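Local coordinates for 182aa long hypothetical protein (Pyrococcus horikoshii, PDB 2GAN), which is a putative acetyltransferase of the GNAT family, which probably transfers an acetyl group from acetyl-CoA to an acceptor that the structure alone does not show, at the interface of chains A and B. Coordinates in Å, arbitrary orientation; residue numbers count along the deposited sequence, not the author numbering. Chains: chain A/B, 182aa long hypothetical protein.

The interface of chains A and B. Residues chain A 96, 98, 101, 143-145; chain B 166, 171-174.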
# COMPACT_ATOMS: atom_id res chain seq x y z
N TRP A 96 -9.89 -11.65 -13.39
CA TRP A 96 -9.59 -12.21 -12.07
C TRP A 96 -10.73 -13.04 -11.46
O TRP A 96 -10.53 -13.73 -10.47
CB TRP A 96 -9.18 -11.09 -11.09
CG TRP A 96 -10.15 -9.95 -10.98
CD1 TRP A 96 -10.21 -8.83 -11.78
CD2 TRP A 96 -11.25 -9.85 -10.07
NE1 TRP A 96 -11.27 -8.06 -11.43
CE2 TRP A 96 -11.93 -8.65 -10.38
CE3 TRP A 96 -11.73 -10.66 -9.03
CZ2 TRP A 96 -13.08 -8.24 -9.68
CZ3 TRP A 96 -12.86 -10.25 -8.33
CH2 TRP A 96 -13.53 -9.05 -8.67
N PRO A 98 -13.01 -16.00 -10.63
CA PRO A 98 -13.07 -17.46 -10.71
C PRO A 98 -14.50 -17.98 -10.87
O PRO A 98 -15.48 -17.24 -10.70
CB PRO A 98 -12.45 -17.90 -9.39
CG PRO A 98 -13.00 -16.88 -8.45
CD PRO A 98 -12.82 -15.57 -9.23
N LEU A 101 -17.22 -17.33 -8.31
CA LEU A 101 -17.90 -16.05 -8.24
C LEU A 101 -18.80 -15.81 -9.46
O LEU A 101 -19.27 -14.69 -9.68
CB LEU A 101 -16.92 -14.89 -8.11
CG LEU A 101 -16.14 -14.75 -6.80
CD1 LEU A 101 -15.73 -13.29 -6.65
CD2 LEU A 101 -17.00 -15.17 -5.61
N TYR A 143 -18.24 -7.77 -3.89
CA TYR A 143 -16.91 -8.39 -3.97
C TYR A 143 -15.94 -7.40 -4.61
O TYR A 143 -16.34 -6.61 -5.46
CB TYR A 143 -16.95 -9.64 -4.85
CG TYR A 143 -17.61 -10.85 -4.23
CD1 TYR A 143 -16.84 -11.82 -3.59
CD2 TYR A 143 -18.99 -11.04 -4.30
CE1 TYR A 143 -17.43 -12.95 -3.03
CE2 TYR A 143 -19.59 -12.17 -3.75
CZ TYR A 143 -18.80 -13.12 -3.11
OH TYR A 143 -19.36 -14.24 -2.57
N VAL A 144 -14.67 -7.46 -4.21
CA VAL A 144 -13.65 -6.58 -4.78
C VAL A 144 -12.36 -7.35 -4.98
O VAL A 144 -12.19 -8.42 -4.40
CB VAL A 144 -13.33 -5.37 -3.87
CG1 VAL A 144 -14.49 -4.41 -3.83
CG2 VAL A 144 -12.96 -5.85 -2.47
N VAL A 145 -11.46 -6.82 -5.79
CA VAL A 145 -10.18 -7.46 -6.03
C VAL A 145 -9.10 -6.47 -5.62
O VAL A 145 -9.29 -5.26 -5.76
CB VAL A 145 -9.98 -7.86 -7.52
CG1 VAL A 145 -9.88 -6.62 -8.40
CG2 VAL A 145 -8.72 -8.71 -7.66
N MSE B 166 -10.67 -15.45 -1.24
CA MSE B 166 -9.82 -16.22 -2.15
C MSE B 166 -8.52 -15.48 -2.42
O MSE B 166 -8.51 -14.26 -2.63
CB MSE B 166 -10.54 -16.50 -3.47
CG MSE B 166 -11.77 -17.37 -3.34
SE MSE B 166 -12.47 -17.83 -5.08
CE MSE B 166 -11.29 -19.32 -5.46
N PHE B 171 -3.28 -11.56 -7.03
CA PHE B 171 -4.39 -10.79 -6.48
C PHE B 171 -5.11 -11.51 -5.36
O PHE B 171 -4.94 -12.71 -5.17
CB PHE B 171 -5.40 -10.44 -7.58
CG PHE B 171 -6.00 -11.65 -8.27
CD1 PHE B 171 -5.39 -12.20 -9.39
CD2 PHE B 171 -7.15 -12.25 -7.76
CE1 PHE B 171 -5.92 -13.34 -10.01
CE2 PHE B 171 -7.69 -13.39 -8.37
CZ PHE B 171 -7.07 -13.94 -9.50
N VAL B 172 -5.92 -10.78 -4.60
CA VAL B 172 -6.69 -11.40 -3.53
C VAL B 172 -8.12 -10.87 -3.59
O VAL B 172 -8.35 -9.67 -3.67
CB VAL B 172 -6.04 -11.14 -2.13
CG1 VAL B 172 -5.46 -9.74 -2.06
CG2 VAL B 172 -7.07 -11.35 -1.03
N ILE B 173 -9.09 -11.78 -3.57
CA ILE B 173 -10.48 -11.37 -3.65
C ILE B 173 -11.07 -11.13 -2.26
O ILE B 173 -10.83 -11.91 -1.34
CB ILE B 173 -11.32 -12.45 -4.41
CG1 ILE B 173 -10.74 -12.66 -5.82
CG2 ILE B 173 -12.77 -11.99 -4.52
CD1 ILE B 173 -11.40 -13.75 -6.64
N LEU B 174 -11.83 -10.05 -2.11
CA LEU B 174 -12.45 -9.76 -0.82
C LEU B 174 -13.97 -9.66 -0.95
O LEU B 174 -14.49 -9.12 -1.92
CB LEU B 174 -11.92 -8.45 -0.23
CG LEU B 174 -10.45 -8.37 0.17
CD1 LEU B 174 -9.61 -8.10 -1.06
CD2 LEU B 174 -10.25 -7.25 1.19
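Strand 141-146 of chain A pairs antiparallel with strand 172-176 of chain B, while the chain A loop holding A:Trp96 and A:Pro98, with the 3-10 helix 99-101, packs beside B:Phe171 and B:Ile173. In this GNAT-family protein the last strand, 172-176, of one copy thus joins the sheet of the other, an exchange that the two-fold repeats with chains reversed and that suggests, without proving, a stable dimer. A:Val144 and B:Leu174 pair in one bridge, with A:Val145 opposite B:Ile173 in the next: A:Val144 N donates to B:Leu174 O (2.8 Å), and B:Leu174 N returns a nearly straight bond to A:Val144 O, 175° at the hydrogen. Beside it, A:Val144 CG2 packs on B:Leu174 CB at 3.6 Å. B:Ile173 extends from the paired strand among the apolar side chains of A:Trp96, A:Pro98 and A:Leu101. Its chain is stretched (chi2 176°), which carries B:Ile173 CD1 to the in-plane edge of the A:Trp96 indole and tip to tip against A:Pro98 CD, a tight 3.5 Å. The other branch, B:Ile173 CG2, meets A:Leu101 CD1 at 3.9 Å. Selenomethionine B:Met166, on neighbouring strand 162-167, runs past A:Pro98 in the opposite direction and sets its SE 3.5 Å from CG of that proline. A:Trp96 CB sits centrally over one face of the B:Phe171 ring, 3.8 Å from its centroid, in a CH-pi contact. A:Val145 ties the two aromatic residues together: its CB lies over the indole face, and CG2, anti to the backbone N, reaches B:Phe171 CB at 3.7 Å and lies beside the ring, 3.9 Å from B:Phe171 CD2. An alanine in place of B:Phe171 would keep the CB contact but would probably leave A:Trp96 CB without its aromatic face and open a gap where the ring lay beside A:Val145 CG2.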